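Local coordinates for protein extracellular ligand-binding receptor (Rhodopseudomonas palustris, PDB 3SG0) that probably serves as a solute-binding protein of the leucine-binding family, capturing aromatic acids such as benzoylformate for transport into the cell, at residues L103-I106 and D107-A110; K83-E87 and E88-V92; G205-L208 and K209-T213; R237-K240 and G241-Q245; N320-P323 and A324-A328. All blocks are in the same frame, centred on the assembly; numbering follows the deposited sequence.

Contact 1 of 5, residues L103-I106 and D107-A110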
loop_
_atom_site.group_PDB
_atom_site.type_symbol
_atom_site.label_atom_id
_atom_site.label_comp_id
_atom_site.label_asym_id
_atom_site.label_seq_id
_atom_site.Cartn_x
_atom_site.Cartn_y
_atom_site.Cartn_z
ATOM N N LEU A 103 -3.955 10.463 5.451
ATOM C CA LEU A 103 -3.463 11.185 6.620
ATOM C C LEU A 103 -4.546 11.872 7.463
ATOM O O LEU A 103 -4.558 11.707 8.679
ATOM C CB LEU A 103 -2.361 12.174 6.229
ATOM C CG LEU A 103 -0.970 11.559 6.128
ATOM C CD1 LEU A 103 -0.019 12.491 5.382
ATOM C CD2 LEU A 103 -0.436 11.218 7.517
ATOM N N PRO A 104 -5.464 12.622 6.834
ATOM C CA PRO A 104 -6.492 13.300 7.636
ATOM C C PRO A 104 -7.457 12.330 8.306
ATOM O O PRO A 104 -8.156 12.725 9.243
ATOM C CB PRO A 104 -7.234 14.166 6.609
ATOM C CG PRO A 104 -6.942 13.530 5.275
ATOM C CD PRO A 104 -5.539 12.992 5.409
ATOM N N LEU A 105 -7.518 11.088 7.843
ATOM C CA LEU A 105 -8.456 10.139 8.425
ATOM C C LEU A 105 -8.034 9.660 9.809
ATOM O O LEU A 105 -8.867 9.181 10.580
ATOM C CB LEU A 105 -8.660 8.937 7.506
ATOM C CG LEU A 105 -9.046 9.283 6.069
ATOM C CD1 LEU A 105 -9.325 8.010 5.298
ATOM C CD2 LEU A 105 -10.247 10.230 6.035
ATOM N N ILE A 106 -6.745 9.758 10.118
ATOM C CA ILE A 106 -6.254 9.323 11.421
ATOM C C ILE A 106 -6.982 10.056 12.540
ATOM O O ILE A 106 -7.526 9.440 13.460
ATOM C CB ILE A 106 -4.741 9.569 11.532
ATOM C CG1 ILE A 106 -3.988 8.700 10.518
ATOM C CG2 ILE A 106 -4.250 9.339 12.962
ATOM C CD1 ILE A 106 -2.511 9.034 10.400
ATOM N N ASP A 107 -6.996 11.381 12.473
ATOM C CA ASP A 107 -7.628 12.158 13.530
ATOM C C ASP A 107 -9.127 11.925 13.581
ATOM O O ASP A 107 -9.733 11.907 14.653
ATOM C CB ASP A 107 -7.332 13.649 13.361
ATOM C CG ASP A 107 -5.897 14.000 13.720
ATOM O OD1 ASP A 107 -5.140 13.092 14.121
ATOM O OD2 ASP A 107 -5.534 15.186 13.608
ATOM N N ILE A 108 -9.732 11.771 12.413
ATOM C CA ILE A 108 -11.171 11.574 12.331
ATOM C C ILE A 108 -11.583 10.236 12.966
ATOM O O ILE A 108 -12.530 10.165 13.754
ATOM C CB ILE A 108 -11.642 11.680 10.869
ATOM C CG1 ILE A 108 -11.414 13.105 10.346
ATOM C CG2 ILE A 108 -13.094 11.266 10.744
ATOM C CD1 ILE A 108 -11.640 13.257 8.853
ATOM N N ALA A 109 -10.857 9.174 12.638
ATOM C CA ALA A 109 -11.153 7.858 13.197
ATOM C C ALA A 109 -10.911 7.842 14.703
ATOM O O ALA A 109 -11.721 7.315 15.466
ATOM C CB ALA A 109 -10.319 6.797 12.510
ATOM N N ALA A 110 -9.812 8.447 15.142
ATOM C CA ALA A 110 -9.511 8.484 16.563
ATOM C C ALA A 110 -10.596 9.234 17.331
ATOM O O ALA A 110 -11.035 8.784 18.389
ATOM C CB ALA A 110 -8.144 9.116 16.808
HETATM O O HOH W 1 -5.253 13.121 10.851
#
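I108 lies back along the helix over P104 and L105, and its side chain can be followed outward from the backbone. CB faces the carbonyl oxygen of L105, with I108 CB 3.7 Å from L105 O. The longer branch then runs back over the preceding turn: CG1 lies beside the backbone N, chi1 -65°, and I108 CG1 comes to 3.5 Å from P104 O. At the tip, I108 CD1 still touches P104 O, also at 3.5 Å, and just meets L105 CD2 at 4.4 Å. P104 N has no hydrogen to give, and the helix is kinked here. One water bridges the turn, donating to L103 O (2.7 Å) and accepting from D107 N (2.9 Å), where a regular helix would have a direct bond. Beyond the kink ordinary helical bonding resumes, A109 N reaching L105 O at 2.9 Å and A110 N reaching I106 O. D107 turns outward, where OD1 makes a salt bridge to R132. Helix 99-111 links strands 92-94 and 116-118 in a beta-alpha-beta unit; L105 and A109 rest on L116 of the second strand, while I108 packs against A78, R82 and L85 of helix 74-86.

Contact 2 of 5, residues K83-E87 and E88-V92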
loop_
_atom_site.group_PDB
_atom_site.type_symbol
_atom_site.label_atom_id
_atom_site.label_comp_id
_atom_site.label_asym_id
_atom_site.label_seq_id
_atom_site.Cartn_x
_atom_site.Cartn_y
_atom_site.Cartn_z
ATOM N N LYS A 83 -19.223 10.855 6.954
ATOM C CA LYS A 83 -20.536 10.307 6.627
ATOM C C LYS A 83 -20.666 8.875 7.139
ATOM O O LYS A 83 -21.662 8.513 7.768
ATOM C CB LYS A 83 -20.778 10.341 5.116
ATOM C CG LYS A 83 -22.164 9.871 4.703
ATOM C CD LYS A 83 -22.222 9.532 3.222
ATOM C CE LYS A 83 -21.787 10.705 2.360
ATOM N NZ LYS A 83 -21.788 10.358 0.908
ATOM N N LEU A 84 -19.654 8.060 6.867
ATOM C CA LEU A 84 -19.668 6.663 7.288
ATOM C C LEU A 84 -19.689 6.530 8.813
ATOM O O LEU A 84 -20.375 5.656 9.364
ATOM C CB LEU A 84 -18.469 5.922 6.692
ATOM C CG LEU A 84 -18.493 5.795 5.163
ATOM C CD1 LEU A 84 -17.120 5.404 4.631
ATOM C CD2 LEU A 84 -19.536 4.775 4.742
ATOM N N LEU A 85 -18.952 7.397 9.497
ATOM C CA LEU A 85 -18.854 7.332 10.951
ATOM C C LEU A 85 -20.097 7.917 11.619
ATOM O O LEU A 85 -20.681 7.303 12.519
ATOM C CB LEU A 85 -17.578 8.042 11.440
ATOM C CG LEU A 85 -16.241 7.444 10.996
ATOM C CD1 LEU A 85 -15.096 8.434 11.180
ATOM C CD2 LEU A 85 -15.953 6.134 11.730
ATOM N N SER A 86 -20.523 9.094 11.173
ATOM C CA SER A 86 -21.591 9.808 11.866
ATOM C C SER A 86 -22.983 9.369 11.431
ATOM O O SER A 86 -23.920 9.388 12.234
ATOM C CB SER A 86 -21.432 11.325 11.698
ATOM O OG SER A 86 -21.887 11.753 10.429
ATOM N N GLU A 87 -23.130 8.979 10.170
ATOM C CA GLU A 87 -24.430 8.583 9.641
ATOM C C GLU A 87 -24.677 7.075 9.692
ATOM O O GLU A 87 -25.705 6.626 10.200
ATOM C CB GLU A 87 -24.635 9.120 8.218
ATOM C CG GLU A 87 -24.658 10.642 8.128
ATOM C CD GLU A 87 -24.865 11.150 6.710
ATOM O OE1 GLU A 87 -25.320 10.364 5.851
ATOM O OE2 GLU A 87 -24.570 12.338 6.455
ATOM N N GLU A 88 -23.734 6.292 9.182
ATOM C CA GLU A 88 -23.888 4.842 9.166
ATOM C C GLU A 88 -23.388 4.196 10.459
ATOM O O GLU A 88 -23.705 3.045 10.746
ATOM C CB GLU A 88 -23.173 4.231 7.957
ATOM C CG GLU A 88 -23.688 4.724 6.610
ATOM C CD GLU A 88 -25.128 4.315 6.337
ATOM O OE1 GLU A 88 -25.679 3.490 7.099
ATOM O OE2 GLU A 88 -25.709 4.822 5.355
ATOM N N LYS A 89 -22.612 4.943 11.239
ATOM C CA LYS A 89 -22.058 4.439 12.498
ATOM C C LYS A 89 -21.307 3.123 12.303
ATOM O O LYS A 89 -21.485 2.154 13.044
ATOM C CB LYS A 89 -23.153 4.326 13.559
ATOM C CG LYS A 89 -23.751 5.691 13.884
ATOM C CD LYS A 89 -24.843 5.644 14.934
ATOM C CE LYS A 89 -25.378 7.049 15.189
ATOM N NZ LYS A 89 -26.531 7.064 16.131
ATOM N N VAL A 90 -20.448 3.100 11.294
ATOM C CA VAL A 90 -19.725 1.883 10.976
ATOM C C VAL A 90 -18.844 1.430 12.135
ATOM O O VAL A 90 -18.320 2.239 12.910
ATOM C CB VAL A 90 -18.885 2.024 9.692
ATOM C CG1 VAL A 90 -19.786 2.307 8.504
ATOM C CG2 VAL A 90 -17.825 3.111 9.832
ATOM N N ASP A 91 -18.686 0.120 12.247
ATOM C CA ASP A 91 -17.852 -0.451 13.292
ATOM C C ASP A 91 -16.368 -0.338 13.000
ATOM O O ASP A 91 -15.555 -0.274 13.927
ATOM C CB ASP A 91 -18.234 -1.910 13.504
ATOM C CG ASP A 91 -19.662 -2.055 13.953
ATOM O OD1 ASP A 91 -19.977 -1.556 15.050
ATOM O OD2 ASP A 91 -20.483 -2.637 13.206
ATOM N N VAL A 92 -16.024 -0.337 11.712
ATOM C CA VAL A 92 -14.649 -0.214 11.255
ATOM C C VAL A 92 -14.646 0.653 10.005
ATOM O O VAL A 92 -15.548 0.531 9.171
ATOM C CB VAL A 92 -14.047 -1.591 10.890
ATOM C CG1 VAL A 92 -12.616 -1.447 10.389
ATOM C CG2 VAL A 92 -14.105 -2.542 12.081
#
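The peptide group that L84 forms with L85 is the flat group here, and V90 lies over one of its faces. Both V90 methyls are on that side, CG2 more squarely over the plane than CG1, which is 3.5 Å from L84 O. On the other side, nearer the edge, E88 CB stands 3.4 Å from L84 O. V90 N comes from the face its methyls occupy and bonds to L84 O at 3.2 Å, with a nearly straight N-H but tilted 27° from the carbonyl plane. V90 CG1 sits beside its own backbone N (chi1 -62°), leaving CG2 between the N and the carbonyl carbon. From there V90 CG2 meets the end of L85, 4.0 Å from L85 CD2, the two side chains crossing at about a right angle. V90 CG1 also reaches L84 CB at 4.3 Å.

The chain turns at K89, whose positive phi of 53° takes it out of right-handed helical conformation; V90 N then reaches back to L84 O. K89 CA lies 3.2 Å from L85 O in a CH...O contact, and the extended lysine chain passes S86 O on its way outward. Just before it, E88 N makes a weak bond to K83 O.

L84 packs on F66 and L68 of strand 61-69, and L85 on A112 and T114. The chemistry thus divides: the last-turn carbonyl of L84 is satisfied by the backbone of the outgoing loop and sheltered by aliphatic groups, while the charged side chains of E87 and K89 lie at the surface.

Contact 3 of 5, residues G205-L208 and K209-T213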
loop_
_atom_site.group_PDB
_atom_site.type_symbol
_atom_site.label_atom_id
_atom_site.label_comp_id
_atom_site.label_asym_id
_atom_site.label_seq_id
_atom_site.Cartn_x
_atom_site.Cartn_y
_atom_site.Cartn_z
ATOM N N GLY A 205 11.627 18.658 -17.363
ATOM C CA GLY A 205 12.645 19.442 -16.685
ATOM C C GLY A 205 13.385 18.624 -15.641
ATOM O O GLY A 205 14.614 18.656 -15.552
ATOM N N GLN A 206 12.628 17.873 -14.849
ATOM C CA GLN A 206 13.213 17.043 -13.801
ATOM C C GLN A 206 14.128 15.983 -14.386
ATOM O O GLN A 206 15.220 15.736 -13.884
ATOM C CB GLN A 206 12.105 16.359 -12.995
ATOM C CG GLN A 206 11.187 17.307 -12.238
ATOM C CD GLN A 206 9.909 17.653 -12.986
ATOM O OE1 GLN A 206 9.920 17.901 -14.193
ATOM N NE2 GLN A 206 8.799 17.670 -12.261
ATOM N N VAL A 207 13.661 15.332 -15.440
ATOM C CA VAL A 207 14.420 14.263 -16.063
ATOM C C VAL A 207 15.690 14.791 -16.734
ATOM O O VAL A 207 16.747 14.171 -16.647
ATOM C CB VAL A 207 13.529 13.465 -17.038
ATOM C CG1 VAL A 207 14.363 12.659 -18.020
ATOM C CG2 VAL A 207 12.573 12.573 -16.250
ATOM N N LEU A 208 15.598 15.943 -17.389
ATOM C CA LEU A 208 16.805 16.547 -17.952
ATOM C C LEU A 208 17.841 16.836 -16.862
ATOM O O LEU A 208 19.035 16.592 -17.051
ATOM C CB LEU A 208 16.471 17.811 -18.746
ATOM C CG LEU A 208 15.756 17.563 -20.074
ATOM C CD1 LEU A 208 15.293 18.876 -20.696
ATOM C CD2 LEU A 208 16.648 16.794 -21.036
ATOM N N LYS A 209 17.392 17.346 -15.720
ATOM C CA LYS A 209 18.300 17.616 -14.607
ATOM C C LYS A 209 18.963 16.335 -14.106
ATOM O O LYS A 209 20.170 16.304 -13.846
ATOM C CB LYS A 209 17.576 18.327 -13.464
ATOM C CG LYS A 209 17.260 19.779 -13.758
ATOM C CD LYS A 209 16.545 20.446 -12.595
ATOM C CE LYS A 209 16.230 21.901 -12.916
ATOM N NZ LYS A 209 15.543 22.592 -11.790
ATOM N N ILE A 210 18.174 15.276 -13.965
ATOM C CA ILE A 210 18.718 13.997 -13.541
ATOM C C ILE A 210 19.762 13.496 -14.529
ATOM O O ILE A 210 20.865 13.113 -14.140
ATOM C CB ILE A 210 17.599 12.959 -13.363
ATOM C CG1 ILE A 210 16.740 13.339 -12.155
ATOM C CG2 ILE A 210 18.182 11.564 -13.186
ATOM C CD1 ILE A 210 15.431 12.582 -12.049
ATOM N N ILE A 211 19.415 13.502 -15.807
ATOM C CA ILE A 211 20.333 13.024 -16.830
ATOM C C ILE A 211 21.641 13.819 -16.837
ATOM O O ILE A 211 22.717 13.245 -17.012
ATOM C CB ILE A 211 19.654 13.008 -18.209
ATOM C CG1 ILE A 211 18.666 11.839 -18.268
ATOM C CG2 ILE A 211 20.691 12.903 -19.326
ATOM C CD1 ILE A 211 17.759 11.834 -19.481
ATOM N N ALA A 212 21.554 15.124 -16.598
ATOM C CA ALA A 212 22.747 15.973 -16.591
ATOM C C ALA A 212 23.732 15.620 -15.471
ATOM O O ALA A 212 24.924 15.935 -15.572
ATOM C CB ALA A 212 22.356 17.449 -16.522
ATOM N N THR A 213 23.251 14.970 -14.410
ATOM C CA THR A 213 24.142 14.536 -13.331
ATOM C C THR A 213 24.887 13.244 -13.672
ATOM O O THR A 213 25.735 12.795 -12.903
ATOM C CB THR A 213 23.415 14.353 -11.967
ATOM O OG1 THR A 213 22.529 13.222 -12.014
ATOM C CG2 THR A 213 22.648 15.605 -11.580
#
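K209 opens the second half of this helical segment by donating its N-H to G205 O at 3.1 Å, and its side chain stays over the same carbonyl. With CG beside the backbone N, chi1 -73°, K209 CG comes to 3.4 Å from G205 O before the extended chain leads the amine away.

I210 repeats the pattern one residue on. Its N-H bonds to Q206 O, and I210 CG1 lies 3.3 Å from that oxygen; the side chain goes inward, onto T192 and I165 of the sheet. Q206 faces the same sheet, its NE2 bonded to V195 O.

I211 has the shortest of the four main-chain bonds joining the two halves, with its N 2.9 Å from V207 O. Here side chains meet as well: I211 CD1 touches V207 CG1 at 3.8 Å, the two lying at a slant to each other, and both pack on L234 of helix 228-236.

A212 N then bonds to L208 O, less straight than its predecessors, at 150°.

T213 finishes the run by folding back on the last turn. Its N reaches I210 O at 3.0 Å, and its hydroxyl donates to that oxygen too, T213 OG1 lying 2.7 Å from I210 O, in the carbonyl plane and on a lone pair. OG1 is also hydrogen-bonded to T191 OG1.

Two donors from one threonine thus grip I210 O, and the second bond to T191 fixes the hydroxyl against strand 189-196. Upstream, backbone bonds and aliphatic contact do the holding.

Contact 4 of 5, residues R237-K240 and G241-Q245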
loop_
_atom_site.group_PDB
_atom_site.type_symbol
_atom_site.label_atom_id
_atom_site.label_comp_id
_atom_site.label_asym_id
_atom_site.label_seq_id
_atom_site.Cartn_x
_atom_site.Cartn_y
_atom_site.Cartn_z
ATOM N N ARG A 237 14.830 9.863 -23.353
ATOM C CA ARG A 237 15.895 10.864 -23.383
ATOM C C ARG A 237 17.293 10.268 -23.255
ATOM O O ARG A 237 18.270 10.989 -23.037
ATOM C CB ARG A 237 15.649 11.959 -22.342
ATOM C CG ARG A 237 14.321 12.669 -22.562
ATOM C CD ARG A 237 14.365 14.145 -22.221
ATOM N NE ARG A 237 13.197 14.836 -22.765
ATOM C CZ ARG A 237 13.232 15.681 -23.793
ATOM N NH1 ARG A 237 12.116 16.255 -24.218
ATOM N NH2 ARG A 237 14.381 15.963 -24.390
ATOM N N GLY A 238 17.382 8.948 -23.397
ATOM C CA GLY A 238 18.663 8.292 -23.587
ATOM C C GLY A 238 19.280 7.630 -22.375
ATOM O O GLY A 238 20.371 7.071 -22.470
ATOM N N PHE A 239 18.605 7.675 -21.234
ATOM C CA PHE A 239 19.170 7.037 -20.060
ATOM C C PHE A 239 19.101 5.522 -20.194
ATOM O O PHE A 239 18.028 4.956 -20.405
ATOM C CB PHE A 239 18.476 7.487 -18.778
ATOM C CG PHE A 239 19.133 6.955 -17.547
ATOM C CD1 PHE A 239 20.387 7.417 -17.175
ATOM C CD2 PHE A 239 18.531 5.973 -16.778
ATOM C CE1 PHE A 239 21.021 6.925 -16.062
ATOM C CE2 PHE A 239 19.163 5.477 -15.656
ATOM C CZ PHE A 239 20.412 5.954 -15.298
ATOM N N LYS A 240 20.255 4.871 -20.075
ATOM C CA LYS A 240 20.339 3.432 -20.292
ATOM C C LYS A 240 20.609 2.645 -19.011
ATOM O O LYS A 240 20.573 1.416 -19.017
ATOM C CB LYS A 240 21.408 3.115 -21.343
ATOM C CG LYS A 240 21.147 3.765 -22.695
ATOM C CD LYS A 240 20.983 2.720 -23.789
ATOM C CE LYS A 240 20.775 3.366 -25.152
ATOM N NZ LYS A 240 19.516 4.161 -25.212
ATOM N N GLY A 241 20.875 3.349 -17.914
ATOM C CA GLY A 241 21.202 2.692 -16.660
ATOM C C GLY A 241 20.017 2.050 -15.958
ATOM O O GLY A 241 18.885 2.091 -16.438
ATOM N N ALA A 242 20.284 1.448 -14.809
ATOM C CA ALA A 242 19.240 0.790 -14.035
ATOM C C ALA A 242 18.233 1.795 -13.495
ATOM O O ALA A 242 18.603 2.886 -13.054
ATOM C CB ALA A 242 19.854 0.007 -12.893
ATOM N N ILE A 243 16.957 1.418 -13.529
ATOM C CA ILE A 243 15.910 2.222 -12.918
ATOM C C ILE A 243 15.210 1.393 -11.848
ATOM O O ILE A 243 14.854 0.228 -12.064
ATOM C CB ILE A 243 14.914 2.736 -13.970
ATOM C CG1 ILE A 243 15.616 3.696 -14.938
ATOM C CG2 ILE A 243 13.743 3.432 -13.292
ATOM C CD1 ILE A 243 14.742 4.143 -16.097
ATOM N N TYR A 244 15.057 2.000 -10.680
ATOM C CA TYR A 244 14.414 1.368 -9.539
ATOM C C TYR A 244 13.113 2.089 -9.242
ATOM O O TYR A 244 13.030 3.312 -9.381
ATOM C CB TYR A 244 15.354 1.418 -8.337
ATOM C CG TYR A 244 16.608 0.653 -8.636
ATOM C CD1 TYR A 244 16.615 -0.729 -8.578
ATOM C CD2 TYR A 244 17.764 1.299 -9.051
ATOM C CE1 TYR A 244 17.748 -1.451 -8.886
ATOM C CE2 TYR A 244 18.908 0.582 -9.359
ATOM C CZ TYR A 244 18.886 -0.787 -9.281
ATOM O OH TYR A 244 20.017 -1.506 -9.591
ATOM N N GLN A 245 12.089 1.326 -8.870
ATOM C CA GLN A 245 10.802 1.896 -8.508
ATOM C C GLN A 245 10.448 1.405 -7.106
ATOM O O GLN A 245 11.334 0.989 -6.351
ATOM C CB GLN A 245 9.733 1.541 -9.551
ATOM C CG GLN A 245 9.959 2.200 -10.917
ATOM C CD GLN A 245 8.969 3.320 -11.232
ATOM O OE1 GLN A 245 8.307 3.866 -10.349
ATOM N NE2 GLN A 245 8.858 3.660 -12.510
#
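F239 lays its ring flat beneath the backbone of G241, the next residue but one. G241 N stands 3.5 Å above the ring plane, over its centre, and the glycine runs on across one side of the ring, its CA 3.6 Å from F239 CZ and its O 3.5 Å from F239 CE2. The phenyl gets there because CG is anti to the backbone N, chi1 -174°, which swings the ring forward along the chain; with no side chain on G241, the backbone can come down this close. The ring edge has other neighbours. A242 O lies in its plane, 3.7 Å from F239 CE2, and from the same rim I243 offers a methylene, its CG1 4.0 Å from F239 CE2. I243 therefore meets the phenylalanine at the edge, while G241 takes a face. No hydrogen bond joins the two segments directly, but R235 NH1 bonds to both F239 O and G241 O and so ties the two ends of the turn to the preceding helix. Beyond, F239 rests on V218, and I243 on I220 and L234. Upstream, helix 228-236 closes in a Schellman motif, with G238 at positive phi, F239 N bonded to L234 O and G238 N to R235 O. The whole is a helix-to-strand connection of an alpha/beta domain, leading into strand 242-244 at the edge of a four-stranded parallel sheet.

Contact 5 of 5, residues N320-P323 and A324-A328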
loop_
_atom_site.group_PDB
_atom_site.type_symbol
_atom_site.label_atom_id
_atom_site.label_comp_id
_atom_site.label_asym_id
_atom_site.label_seq_id
_atom_site.Cartn_x
_atom_site.Cartn_y
_atom_site.Cartn_z
ATOM N N ASN A 320 -10.713 -11.726 11.829
ATOM C CA ASN A 320 -10.096 -12.488 12.903
ATOM C C ASN A 320 -10.419 -11.915 14.265
ATOM O O ASN A 320 -10.441 -12.659 15.243
ATOM C CB ASN A 320 -8.582 -12.572 12.721
ATOM C CG ASN A 320 -8.183 -13.518 11.605
ATOM O OD1 ASN A 320 -9.010 -14.267 11.078
ATOM N ND2 ASN A 320 -6.913 -13.493 11.240
ATOM N N ALA A 321 -10.675 -10.614 14.338
ATOM C CA ALA A 321 -10.923 -9.934 15.607
ATOM C C ALA A 321 -12.389 -9.956 16.025
ATOM O O ALA A 321 -12.704 -9.813 17.210
ATOM C CB ALA A 321 -10.453 -8.503 15.507
ATOM N N ILE A 322 -13.293 -10.109 15.069
ATOM C CA ILE A 322 -14.716 -9.967 15.346
ATOM C C ILE A 322 -15.296 -10.973 16.354
ATOM O O ILE A 322 -16.066 -10.582 17.222
ATOM C CB ILE A 322 -15.528 -9.910 14.029
ATOM C CG1 ILE A 322 -15.460 -8.491 13.442
ATOM C CG2 ILE A 322 -16.979 -10.327 14.257
ATOM C CD1 ILE A 322 -15.938 -8.367 12.002
ATOM N N PRO A 323 -14.937 -12.262 16.256
ATOM C CA PRO A 323 -15.549 -13.191 17.213
ATOM C C PRO A 323 -15.250 -12.813 18.669
ATOM O O PRO A 323 -16.147 -12.860 19.513
ATOM C CB PRO A 323 -14.936 -14.536 16.817
ATOM C CG PRO A 323 -14.736 -14.396 15.324
ATOM C CD PRO A 323 -14.253 -12.972 15.159
ATOM N N ALA A 324 -14.015 -12.438 18.974
ATOM C CA ALA A 324 -13.708 -11.996 20.328
ATOM C C ALA A 324 -14.472 -10.728 20.689
ATOM O O ALA A 324 -14.982 -10.593 21.806
ATOM C CB ALA A 324 -12.207 -11.791 20.511
ATOM N N ALA A 325 -14.582 -9.798 19.747
ATOM C CA ALA A 325 -15.289 -8.557 20.015
ATOM C C ALA A 325 -16.776 -8.792 20.312
ATOM O O ALA A 325 -17.377 -8.089 21.126
ATOM C CB ALA A 325 -15.103 -7.585 18.852
ATOM N N LEU A 326 -17.364 -9.780 19.640
ATOM C CA LEU A 326 -18.768 -10.123 19.845
ATOM C C LEU A 326 -19.025 -10.673 21.241
ATOM O O LEU A 326 -20.163 -10.675 21.699
ATOM C CB LEU A 326 -19.246 -11.128 18.795
ATOM C CG LEU A 326 -19.420 -10.559 17.391
ATOM C CD1 LEU A 326 -19.570 -11.684 16.382
ATOM C CD2 LEU A 326 -20.601 -9.591 17.320
ATOM N N LYS A 327 -17.989 -11.163 21.914
ATOM C CA LYS A 327 -18.153 -11.649 23.286
ATOM C C LYS A 327 -18.243 -10.486 24.258
ATOM O O LYS A 327 -18.724 -10.647 25.383
ATOM C CB LYS A 327 -16.993 -12.548 23.689
ATOM C CG LYS A 327 -16.795 -13.735 22.780
ATOM C CD LYS A 327 -15.752 -14.690 23.336
ATOM C CE LYS A 327 -15.443 -15.801 22.346
ATOM N NZ LYS A 327 -14.309 -16.638 22.809
ATOM N N ALA A 328 -17.777 -9.321 23.816
ATOM C CA ALA A 328 -17.689 -8.144 24.675
ATOM C C ALA A 328 -18.878 -7.203 24.552
ATOM O O ALA A 328 -19.274 -6.568 25.528
ATOM C CB ALA A 328 -16.395 -7.385 24.407
HETATM O O HOH W 2 -11.540 -13.111 17.678
#
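With chi1 -81° placing CG1 beside the backbone N, I322 turns its CG2 methyl anti to it, while L326, one turn on, holds CG beside its own N at chi1 -72°; together these torsions bring the two side chains onto each other. I322 CG2 and L326 CD1 meet at 3.6 Å, the leucine slanting across the isoleucine. Beneath them L326 N bonds to I322 O at 2.9 Å, almost in line with the carbonyl, and L326 CG lies 3.4 Å from the same oxygen. A325 N bonds to A321 O at 3.2 Å, in the carbonyl plane. P323 has no N-H for the turn before it, and the helix kinks. A water mends the gap at the next residue, donating to N320 O at 2.7 Å and accepting from A324 N at 2.9 Å. After the proline the bonding loosens: K327 N makes a weak bond to P323 O but a shorter one, 3.1 Å, to A324 O. The segment belongs to helix 306-328. Upstream, E319 binds 3-hydroxypyruvate in a structure of this protein, though none is bound to this chain here. The inner side rests on helix 334-344, A321 meeting I344, A324 meeting Q343, and A325 and L326 both packing on F336.

How the contacts relate
Contacts 1, 2 and 5 are grouped apart from contacts 3 and 4, their centres 38 to 54 Å apart across the two groups. Contacts 1 and 2 belong to adjacent helices that touch through I108 and L85. Contacts 3 and 4 meet through R237, whose aliphatic part packs on L208 and I211. Contacts 1, 2, 3 and 5 are partly buried, whereas contact 4 is a surface turn. The chemistry follows position: contacts 1 and 5, inside proline-kinked helices, each use a bridging water; near the C-terminal part of their helices, contact 2 uses backbone N-H groups and contact 3 adds a threonine hydroxyl to them; contact 4 relies on an aromatic face.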